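Local coordinates for protein broad specificity aminotransferase (Leishmania mexicana, PDB 4WB0) that transfers amino groups between amino acids and 2-oxo acids with pyridoxal 5'-phosphate as cofactor, probably including aspartate and 2-oxoglutarate among its substrates, at residues P55-R59 against V60-A64; S146-A150 against A151-D155; K318-E321 against A322-A326; L345-P348 against G349-H353. All coordinates share one frame; numbering follows the deposited sequence. Where two conformers were deposited one is given.

Interaction 1 of 4, residues P55-R59 against V60-A64; sequences PYPLR and VVRKA
At the N-terminal end of helix 59-71, Leu58 occupies the N-cap position and its carbonyl meets the first turn. Leu58 O accepts Arg62 N at 3.0 Å (N-H...O 165°); a weak bond from Val61 N reaches the same oxygen. One residue on, Lys63 N donates to Arg59 O at 3.0 Å, so the alpha-helical i to i+4 pattern is already running. Beyond the backbone, the cap carries a proline-guanidinium contact. Arg62 bends at its second torsion (chi2 -51°), which brings the chain back alongside Pro57, and Pro57 CB then sits 3.7 Å above the guanidinium plane, over its centre. At the margin of that face Pro57 CG approaches Arg62 NH2 to 3.6 Å. The guanidinium has polar partners elsewhere: Arg62 NH1 pairs with Glu65 and also donates to the backbone of the other subunit of the homodimer, which places this helix start at the subunit interface. On the buried side, Leu58 CB packs against Val60 CG2 at 4.1 Å and against Val61 CG2 at 4.2 Å.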
loop_
_atom_site.group_PDB
_atom_site.type_symbol
_atom_site.label_atom_id
_atom_site.label_comp_id
_atom_site.label_asym_id
_atom_site.label_seq_id
_atom_site.Cartn_x
_atom_site.Cartn_y
_atom_site.Cartn_z
ATOM N N PRO A 55 -15.730 -11.777 15.559
ATOM C CA PRO A 55 -15.141 -10.489 15.156
ATOM C C PRO A 55 -15.975 -9.323 15.682
ATOM O O PRO A 55 -17.190 -9.444 15.791
ATOM C CB PRO A 55 -15.178 -10.510 13.615
ATOM C CG PRO A 55 -15.348 -11.931 13.243
ATOM C CD PRO A 55 -16.098 -12.607 14.389
ATOM N N TYR A 56 -15.311 -8.218 16.026
ATOM C CA TYR A 56 -15.979 -7.161 16.783
ATOM C C TYR A 56 -15.757 -5.796 16.110
ATOM O O TYR A 56 -14.866 -5.058 16.503
ATOM C CB TYR A 56 -15.458 -7.171 18.234
ATOM C CG TYR A 56 -16.047 -6.075 19.133
ATOM C CD1 TYR A 56 -17.365 -6.115 19.528
ATOM C CD2 TYR A 56 -15.268 -4.984 19.532
ATOM C CE1 TYR A 56 -17.917 -5.100 20.324
ATOM C CE2 TYR A 56 -15.799 -3.950 20.297
ATOM C CZ TYR A 56 -17.116 -4.015 20.698
ATOM O OH TYR A 56 -17.644 -2.988 21.468
ATOM N N PRO A 57 -16.518 -5.504 15.034
ATOM C CA PRO A 57 -16.466 -4.151 14.470
ATOM C C PRO A 57 -16.931 -3.182 15.562
ATOM O O PRO A 57 -17.960 -3.429 16.174
ATOM C CB PRO A 57 -17.459 -4.198 13.278
ATOM C CG PRO A 57 -17.678 -5.631 13.005
ATOM C CD PRO A 57 -17.486 -6.353 14.329
ATOM N N LEU A 58 -16.168 -2.135 15.851
ATOM C CA LEU A 58 -16.472 -1.268 16.972
ATOM C C LEU A 58 -17.736 -0.440 16.693
ATOM O O LEU A 58 -18.025 -0.035 15.562
ATOM C CB LEU A 58 -15.303 -0.329 17.271
ATOM C CG LEU A 58 -14.256 -0.874 18.262
ATOM C CD1 LEU A 58 -13.608 -2.084 17.668
ATOM C CD2 LEU A 58 -13.177 0.180 18.611
ATOM N N ARG A 59 -18.470 -0.187 17.762
ATOM C CA ARG A 59 -19.675 0.599 17.646
ATOM C C ARG A 59 -19.346 1.974 17.170
ATOM O O ARG A 59 -20.111 2.517 16.371
ATOM C CB ARG A 59 -20.446 0.713 18.977
ATOM C CG ARG A 59 -20.880 -0.623 19.537
ATOM C CD ARG A 59 -21.450 -0.458 20.954
ATOM N NE ARG A 59 -21.245 -1.677 21.737
ATOM C CZ ARG A 59 -20.237 -1.890 22.578
ATOM N NH1 ARG A 59 -19.309 -0.955 22.792
ATOM N NH2 ARG A 59 -20.168 -3.054 23.214
ATOM N N VAL A 60 -18.219 2.538 17.584
ATOM C CA VAL A 60 -17.911 3.895 17.093
ATOM C C VAL A 60 -17.502 3.875 15.622
ATOM O O VAL A 60 -17.703 4.848 14.882
ATOM C CB VAL A 60 -16.788 4.593 17.867
ATOM C CG1 VAL A 60 -17.183 4.894 19.214
ATOM C CG2 VAL A 60 -15.499 3.711 17.888
ATOM N N VAL A 61 -16.950 2.761 15.160
ATOM C CA VAL A 61 -16.612 2.684 13.755
ATOM C C VAL A 61 -17.931 2.574 12.937
ATOM O O VAL A 61 -18.046 3.173 11.878
ATOM C CB VAL A 61 -15.629 1.457 13.457
ATOM C CG1 VAL A 61 -15.677 1.138 11.955
ATOM C CG2 VAL A 61 -14.182 1.829 13.885
ATOM N N ARG A 62 -18.903 1.820 13.414
ATOM C CA ARG A 62 -20.227 1.795 12.768
ATOM C C ARG A 62 -20.842 3.197 12.713
ATOM O O ARG A 62 -21.449 3.567 11.695
ATOM C CB ARG A 62 -21.205 0.870 13.469
ATOM C CG ARG A 62 -20.935 -0.650 13.352
ATOM C CD ARG A 62 -20.735 -1.121 11.939
ATOM N NE ARG A 62 -20.893 -2.572 11.879
ATOM C CZ ARG A 62 -20.320 -3.381 11.001
ATOM N NH1 ARG A 62 -19.466 -2.892 10.103
ATOM N NH2 ARG A 62 -20.600 -4.691 11.030
ATOM N N LYS A 63 -20.661 3.989 13.765
ATOM C CA LYS A 63 -21.161 5.371 13.724
ATOM C C LYS A 63 -20.429 6.200 12.662
ATOM O O LYS A 63 -21.072 6.971 11.929
ATOM C CB LYS A 63 -21.025 6.036 15.103
ATOM C CG LYS A 63 -22.076 5.587 16.066
ATOM C CD LYS A 63 -21.936 6.307 17.389
ATOM C CE LYS A 63 -22.914 5.808 18.437
ATOM N NZ LYS A 63 -23.033 6.835 19.516
ATOM N N ALA A 64 -19.101 6.050 12.597
ATOM C CA ALA A 64 -18.278 6.807 11.663
ATOM C C ALA A 64 -18.593 6.438 10.217
ATOM O O ALA A 64 -18.511 7.300 9.354
ATOM C CB ALA A 64 -16.794 6.583 11.942
#

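Interaction 2 of 4, residues S146-A150 against A151-D155; sequences SIVKA and AGWKD
Ala151, Trp153 and Val148 carry this contact, a Schellman motif that ends helix 142-150 and turns the chain toward strand 156-163. Gly152 leaves the helix with a positive phi of 112°, and two bonds run back into the last turn. Trp153 N donates to Val148 O at 3.2 Å, while Gly152 N reaches Lys149 O at 3.0 Å. Ala151 still belongs to the helical pattern: its N donates to Ile147 O at 3.1 Å, with a weaker branch to Val148 O, and its CB lies 3.6 Å from both Ile147 O and Val148 O. Val148 O therefore receives one firm and one weak N-H. The same oxygen also lies at the indole edge, in the plane of the ring, 3.3 Å from Trp153 CD1. Val148 holds CG1 anti to its backbone N (chi1 160°), an orientation that sends this methyl toward the start of the Trp153 side chain, and the two side chains cross obliquely. Next to CD1, the indole nitrogen NE1 donates to the carbonyl of Ala120 on helix 111-123, and Ile134 of the neighbouring strand packs on both Val148 and Trp153. A water bridges the turn, donating to Lys149 O and weakly to Trp153 O. The apolar contact is closest at its root, with Val148 CG1 3.6 Å from Trp153 CB.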
loop_
_atom_site.group_PDB
_atom_site.type_symbol
_atom_site.label_atom_id
_atom_site.label_comp_id
_atom_site.label_asym_id
_atom_site.label_seq_id
_atom_site.Cartn_x
_atom_site.Cartn_y
_atom_site.Cartn_z
ATOM N N SER A 146 11.769 -9.862 8.527
ATOM C CA SER A 146 11.490 -9.896 7.080
ATOM C C SER A 146 11.369 -8.536 6.444
ATOM O O SER A 146 11.871 -8.299 5.349
ATOM C CB SER A 146 10.184 -10.662 6.783
ATOM O OG SER A 146 10.333 -12.005 7.132
ATOM N N ILE A 147 10.681 -7.641 7.107
ATOM C CA ILE A 147 10.476 -6.299 6.626
ATOM C C ILE A 147 11.785 -5.574 6.500
ATOM O O ILE A 147 12.078 -4.940 5.503
ATOM C CB ILE A 147 9.534 -5.571 7.589
ATOM C CG1 ILE A 147 8.092 -6.174 7.488
ATOM C CG2 ILE A 147 9.514 -4.097 7.325
ATOM C CD1 ILE A 147 7.188 -5.709 8.650
ATOM N N VAL A 148 12.578 -5.663 7.563
ATOM C CA VAL A 148 13.835 -4.962 7.654
ATOM C C VAL A 148 14.808 -5.496 6.617
ATOM O O VAL A 148 15.526 -4.740 5.943
ATOM C CB VAL A 148 14.354 -5.094 9.119
ATOM C CG1 VAL A 148 15.701 -4.850 9.212
ATOM C CG2 VAL A 148 13.505 -4.125 9.990
ATOM N N LYS A 149 14.841 -6.806 6.474
ATOM C CA LYS A 149 15.715 -7.421 5.486
ATOM C C LYS A 149 15.316 -6.961 4.077
ATOM O O LYS A 149 16.178 -6.570 3.290
ATOM C CB LYS A 149 15.663 -8.926 5.622
ATOM C CG LYS A 149 16.582 -9.743 4.692
ATOM C CD LYS A 149 16.558 -11.221 5.123
ATOM C CE LYS A 149 17.504 -12.098 4.321
ATOM N NZ LYS A 149 17.103 -12.204 2.908
ATOM N N ALA A 150 14.039 -7.031 3.746
ATOM C CA ALA A 150 13.553 -6.582 2.426
ATOM C C ALA A 150 13.894 -5.123 2.133
ATOM O O ALA A 150 14.071 -4.766 0.971
ATOM C CB ALA A 150 12.070 -6.739 2.308
ATOM N N ALA A 151 13.966 -4.294 3.175
ATOM C CA ALA A 151 14.271 -2.880 2.989
ATOM C C ALA A 151 15.740 -2.598 2.743
ATOM O O ALA A 151 16.131 -1.462 2.528
ATOM C CB ALA A 151 13.815 -2.101 4.184
ATOM N N GLY A 152 16.556 -3.629 2.870
ATOM C CA GLY A 152 17.946 -3.573 2.494
ATOM C C GLY A 152 18.933 -3.660 3.672
ATOM O O GLY A 152 20.121 -3.383 3.475
ATOM N N TRP A 153 18.474 -4.045 4.867
ATOM C CA TRP A 153 19.369 -4.117 6.034
ATOM C C TRP A 153 20.126 -5.419 6.030
ATOM O O TRP A 153 19.549 -6.504 5.974
ATOM C CB TRP A 153 18.584 -3.921 7.325
ATOM C CG TRP A 153 18.163 -2.483 7.401
ATOM C CD1 TRP A 153 17.018 -1.926 6.883
ATOM C CD2 TRP A 153 18.917 -1.409 7.954
ATOM N NE1 TRP A 153 17.014 -0.549 7.126
ATOM C CE2 TRP A 153 18.189 -0.214 7.748
ATOM C CE3 TRP A 153 20.129 -1.332 8.617
ATOM C CZ2 TRP A 153 18.648 1.013 8.200
ATOM C CZ3 TRP A 153 20.581 -0.089 9.054
ATOM C CH2 TRP A 153 19.860 1.048 8.841
ATOM N N LYS A 154 21.444 -5.316 5.997
ATOM C CA LYS A 154 22.233 -6.509 5.792
ATOM C C LYS A 154 22.853 -7.070 7.071
ATOM O O LYS A 154 23.360 -8.167 7.039
ATOM C CB LYS A 154 23.317 -6.247 4.720
ATOM C CG LYS A 154 22.624 -6.237 3.333
ATOM C CD LYS A 154 23.546 -6.174 2.162
ATOM C CE LYS A 154 22.746 -6.182 0.854
ATOM N NZ LYS A 154 23.643 -6.117 -0.338
ATOM N N ASP A 155 22.834 -6.337 8.180
ATOM C CA ASP A 155 23.414 -6.842 9.439
ATOM C C ASP A 155 22.352 -6.663 10.507
ATOM O O ASP A 155 22.278 -5.599 11.149
ATOM C CB ASP A 155 24.702 -6.107 9.833
ATOM C CG ASP A 155 25.405 -6.733 11.075
ATOM O OD1 ASP A 155 24.843 -7.642 11.712
ATOM O OD2 ASP A 155 26.523 -6.304 11.440
HETATM O O HOH W 1 18.998 -6.783 2.788
#

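Interaction 3 of 4, residues K318-E321 against A322-A326; sequences KEWE and AELSA
Leu324 and Trp320 are one turn apart on the long alpha-helix 314-344, and the leucine side chain can be followed outward from the backbone. Its CB lies 3.6 Å from Trp320 O, the carbonyl that also accepts Leu324 N. CG stands anti to the backbone N (chi1 -178°), leading the branch away from the helix, and CD2 then comes to 4.4 Å from Trp320 CZ2, a loose approach oblique to the indole. The neighbouring Leu234 of helix 234-237 touches both residues, and the indole nitrogen donates to the carbonyl of Asn260, which helps to set the rotation of the ring. The backbone below is regular: Ala322 N to Lys318 O, Glu323 N to Glu319 O, Leu324 N to Trp320 O and Ser325 N to Glu321 O make four successive i to i+4 bonds, with N-H...O angles between 156° and 163°. On the face turned to helix 59-71, Glu319 and Glu323 point their carboxylates at different partners. Glu319 OE2 forms a salt bridge with Lys63, while OE1 lies 3.5 Å from Lys318 NZ in a long salt bridge. Glu323 accepts Val60 N and pairs with Arg59, so each negative charge probably has its own compensation. The two carboxylates do not meet: Glu319 OE2 and Glu323 OE1 are 6.6 Å apart.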
loop_
_atom_site.group_PDB
_atom_site.type_symbol
_atom_site.label_atom_id
_atom_site.label_comp_id
_atom_site.label_asym_id
_atom_site.label_seq_id
_atom_site.Cartn_x
_atom_site.Cartn_y
_atom_site.Cartn_z
ATOM N N LYS A 318 -14.447 10.009 22.998
ATOM C CA LYS A 318 -14.651 9.506 24.351
ATOM C C LYS A 318 -15.350 8.158 24.308
ATOM O O LYS A 318 -14.989 7.223 25.057
ATOM C CB LYS A 318 -15.408 10.563 25.173
ATOM C CG LYS A 318 -16.758 10.192 25.726
ATOM C CD LYS A 318 -17.861 10.503 24.707
ATOM C CE LYS A 318 -19.188 10.881 25.350
ATOM N NZ LYS A 318 -20.277 10.989 24.329
ATOM N N GLU A 319 -16.303 7.991 23.406
ATOM C CA GLU A 319 -16.910 6.670 23.241
ATOM C C GLU A 319 -15.867 5.622 22.826
ATOM O O GLU A 319 -15.881 4.451 23.289
ATOM C CB GLU A 319 -18.039 6.704 22.230
ATOM C CG GLU A 319 -19.284 7.336 22.830
ATOM C CD GLU A 319 -20.358 7.662 21.791
ATOM O OE1 GLU A 319 -21.282 8.447 22.104
ATOM O OE2 GLU A 319 -20.270 7.128 20.659
ATOM N N TRP A 320 -14.975 6.011 21.927
ATOM C CA TRP A 320 -13.930 5.077 21.485
ATOM C C TRP A 320 -13.049 4.656 22.641
ATOM O O TRP A 320 -12.760 3.482 22.828
ATOM C CB TRP A 320 -13.046 5.697 20.398
ATOM C CG TRP A 320 -11.950 4.786 19.993
ATOM C CD1 TRP A 320 -12.046 3.440 19.720
ATOM C CD2 TRP A 320 -10.589 5.139 19.806
ATOM N NE1 TRP A 320 -10.809 2.957 19.390
ATOM C CE2 TRP A 320 -9.900 3.981 19.440
ATOM C CE3 TRP A 320 -9.887 6.339 19.918
ATOM C CZ2 TRP A 320 -8.531 3.981 19.167
ATOM C CZ3 TRP A 320 -8.529 6.335 19.686
ATOM C CH2 TRP A 320 -7.871 5.172 19.297
ATOM N N GLU A 321 -12.558 5.619 23.393
ATOM C CA GLU A 321 -11.704 5.276 24.525
ATOM C C GLU A 321 -12.415 4.356 25.527
ATOM O O GLU A 321 -11.809 3.430 26.042
ATOM C CB GLU A 321 -11.170 6.544 25.167
ATOM C CG GLU A 321 -10.249 7.295 24.152
ATOM C CD GLU A 321 -9.326 8.352 24.797
ATOM O OE1 GLU A 321 -9.032 9.387 24.166
ATOM O OE2 GLU A 321 -8.859 8.134 25.929
ATOM N N ALA A 322 -13.712 4.536 25.748
ATOM C CA ALA A 322 -14.449 3.638 26.654
ATOM C C ALA A 322 -14.559 2.209 26.070
ATOM O O ALA A 322 -14.421 1.207 26.790
ATOM C CB ALA A 322 -15.845 4.229 26.952
ATOM N N GLU A 323 -14.784 2.114 24.760
ATOM C CA GLU A 323 -14.888 0.853 24.077
ATOM C C GLU A 323 -13.549 0.061 24.136
ATOM O O GLU A 323 -13.519 -1.145 24.418
ATOM C CB GLU A 323 -15.340 1.135 22.644
ATOM C CG GLU A 323 -15.741 -0.031 21.870
ATOM C CD GLU A 323 -16.720 0.258 20.707
ATOM O OE1 GLU A 323 -16.869 1.437 20.180
ATOM O OE2 GLU A 323 -17.336 -0.770 20.298
ATOM N N LEU A 324 -12.450 0.782 23.980
ATOM C CA LEU A 324 -11.117 0.162 24.003
ATOM C C LEU A 324 -10.770 -0.263 25.448
ATOM O O LEU A 324 -10.213 -1.322 25.682
ATOM C CB LEU A 324 -10.081 1.146 23.454
ATOM C CG LEU A 324 -8.638 0.683 23.357
ATOM C CD1 LEU A 324 -8.615 -0.594 22.476
ATOM C CD2 LEU A 324 -7.713 1.774 22.826
ATOM N N SER A 325 -11.120 0.560 26.417
ATOM C CA SER A 325 -10.956 0.201 27.802
ATOM C C SER A 325 -11.703 -1.085 28.151
ATOM O O SER A 325 -11.197 -1.933 28.911
ATOM C CB SER A 325 -11.447 1.333 28.676
ATOM O OG SER A 325 -11.174 1.055 30.010
ATOM N N ALA A 326 -12.905 -1.230 27.595
ATOM C CA ALA A 326 -13.670 -2.449 27.843
ATOM C C ALA A 326 -13.055 -3.651 27.163
ATOM O O ALA A 326 -13.141 -4.745 27.718
ATOM C CB ALA A 326 -15.129 -2.304 27.403
#

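Interaction 4 of 4, residues L345-P348 against G349-H353; sequences LQTP and GRWEH
Thr347 and Pro348 meet the Trp351 indole in the turn that joins helix 314-344 to helix 352-356. The chain enters the turn through Leu345 and Gln346; Gln346 has positive phi and ends the preceding helix in a Schellman motif. Thr347 comes next. Its CG2, anti to the backbone N, lies 3.9 Å from Trp351 NE1 and 4.1 Å from CZ2, and the two side chains cross at about a right angle. Thr347 OG1 faces the other way, bonded to Asn405 of helix 394-410. At Pro348 the carbonyl takes over: Trp351 NE1 donates to Pro348 O at 3.2 Å, with an N-H...O angle of 143°. The donor sits above the carbonyl plane, 55° out of it, so the bond is made off the lone-pair direction. Gly349 has a positive phi of 104°, at which there is no room for a CB beside Pro348 O. A water spans the bend, donating to Thr347 O at 3.0 Å and to Gly349 O at 2.9 Å. The indole N-H of a buried tryptophan is thus satisfied by a backbone oxygen of its own turn, so polar bonds to three carbonyls, one from the indole and two from the water, span the bend.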
loop_
_atom_site.group_PDB
_atom_site.type_symbol
_atom_site.label_atom_id
_atom_site.label_comp_id
_atom_site.label_asym_id
_atom_site.label_seq_id
_atom_site.Cartn_x
_atom_site.Cartn_y
_atom_site.Cartn_z
ATOM N N LEU A 345 -6.189 -26.939 38.485
ATOM C CA LEU A 345 -5.641 -28.213 38.019
ATOM C C LEU A 345 -4.263 -28.503 38.646
ATOM O O LEU A 345 -3.689 -29.573 38.440
ATOM C CB LEU A 345 -5.546 -28.213 36.493
ATOM C CG LEU A 345 -6.884 -28.084 35.740
ATOM C CD1 LEU A 345 -6.681 -27.579 34.295
ATOM C CD2 LEU A 345 -7.643 -29.398 35.750
ATOM N N GLN A 346 -3.727 -27.554 39.403
ATOM C CA GLN A 346 -2.373 -27.693 39.964
ATOM C C GLN A 346 -1.333 -28.070 38.901
ATOM O O GLN A 346 -0.449 -28.920 39.129
ATOM C CB GLN A 346 -2.388 -28.729 41.093
ATOM C CG GLN A 346 -3.349 -28.348 42.213
ATOM C CD GLN A 346 -3.668 -29.500 43.160
ATOM O OE1 GLN A 346 -3.251 -30.639 42.943
ATOM N NE2 GLN A 346 -4.418 -29.203 44.216
ATOM N N THR A 347 -1.448 -27.441 37.735
ATOM C CA THR A 347 -0.500 -27.677 36.657
ATOM C C THR A 347 0.915 -27.398 37.193
ATOM O O THR A 347 1.125 -26.350 37.815
ATOM C CB THR A 347 -0.807 -26.776 35.442
ATOM O OG1 THR A 347 -2.183 -26.922 35.082
ATOM C CG2 THR A 347 0.045 -27.180 34.268
ATOM N N PRO A 348 1.878 -28.325 36.980
ATOM C CA PRO A 348 3.269 -28.058 37.384
ATOM C C PRO A 348 3.822 -26.771 36.848
ATOM O O PRO A 348 3.554 -26.417 35.694
ATOM C CB PRO A 348 4.044 -29.239 36.790
ATOM C CG PRO A 348 3.076 -30.331 36.748
ATOM C CD PRO A 348 1.748 -29.679 36.413
ATOM N N GLY A 349 4.577 -26.067 37.685
ATOM C CA GLY A 349 5.261 -24.856 37.282
ATOM C C GLY A 349 4.567 -23.608 37.788
ATOM O O GLY A 349 3.537 -23.706 38.445
ATOM N N ARG A 350 5.133 -22.443 37.485
ATOM C CA ARG A 350 4.516 -21.147 37.801
ATOM C C ARG A 350 3.799 -20.568 36.582
ATOM O O ARG A 350 4.296 -20.683 35.461
ATOM C CB ARG A 350 5.569 -20.143 38.298
ATOM C CG ARG A 350 6.360 -20.610 39.516
ATOM C CD ARG A 350 5.441 -21.082 40.629
ATOM N NE ARG A 350 4.524 -20.040 41.085
ATOM C CZ ARG A 350 3.727 -20.158 42.147
ATOM N NH1 ARG A 350 3.727 -21.273 42.864
ATOM N NH2 ARG A 350 2.929 -19.158 42.501
ATOM N N TRP A 351 2.654 -19.926 36.823
ATOM C CA TRP A 351 1.782 -19.449 35.747
ATOM C C TRP A 351 1.357 -17.991 35.901
ATOM O O TRP A 351 0.523 -17.497 35.136
ATOM C CB TRP A 351 0.557 -20.371 35.640
ATOM C CG TRP A 351 1.026 -21.715 35.233
ATOM C CD1 TRP A 351 1.195 -22.807 36.033
ATOM C CD2 TRP A 351 1.469 -22.097 33.926
ATOM N NE1 TRP A 351 1.706 -23.846 35.298
ATOM C CE2 TRP A 351 1.898 -23.428 34.004
ATOM C CE3 TRP A 351 1.545 -21.437 32.693
ATOM C CZ2 TRP A 351 2.384 -24.122 32.887
ATOM C CZ3 TRP A 351 2.029 -22.124 31.594
ATOM C CH2 TRP A 351 2.439 -23.446 31.700
ATOM N N GLU A 352 1.982 -17.297 36.847
ATOM C CA GLU A 352 1.658 -15.921 37.137
ATOM C C GLU A 352 1.897 -15.028 35.950
ATOM O O GLU A 352 1.305 -13.959 35.864
ATOM C CB GLU A 352 2.466 -15.428 38.325
ATOM C CG GLU A 352 1.902 -15.853 39.683
ATOM C CD GLU A 352 2.129 -17.325 40.033
ATOM O OE1 GLU A 352 1.212 -17.974 40.608
ATOM O OE2 GLU A 352 3.229 -17.834 39.750
ATOM N N HIS A 353 2.727 -15.462 35.009
ATOM C CA HIS A 353 2.984 -14.635 33.818
ATOM C C HIS A 353 1.751 -14.503 32.910
ATOM O O HIS A 353 1.630 -13.511 32.194
ATOM C CB HIS A 353 4.145 -15.188 33.019
ATOM C CG HIS A 353 3.984 -16.625 32.636
ATOM N ND1 HIS A 353 4.071 -17.648 33.562
ATOM C CD2 HIS A 353 3.792 -17.215 31.437
ATOM C CE1 HIS A 353 3.946 -18.806 32.944
ATOM N NE2 HIS A 353 3.756 -18.572 31.658
HETATM O O HOH W 2 2.348 -25.419 40.409
#

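Only interactions 1 and 3 touch. Their centres are 11 Å apart, and helix 59-71 and helix 314-344 are joined there by charges and packing: Val60 CG1 packs on Glu319 CB at 3.6 Å, and Glu323, whose carboxylate makes polar bonds at the N-terminal end of helix 59-71, also brings OE2 to 3.5 Å from Leu58 CA. Interaction 4 follows interaction 3 beyond the end of the same long helix, with centres 33 Å apart. Interaction 2 lies across the chain's centre from interactions 1 and 3, its centre 36 and 37 Å from theirs. All four are backbone turns and local packing, and none of their residues is identified as a cofactor ligand.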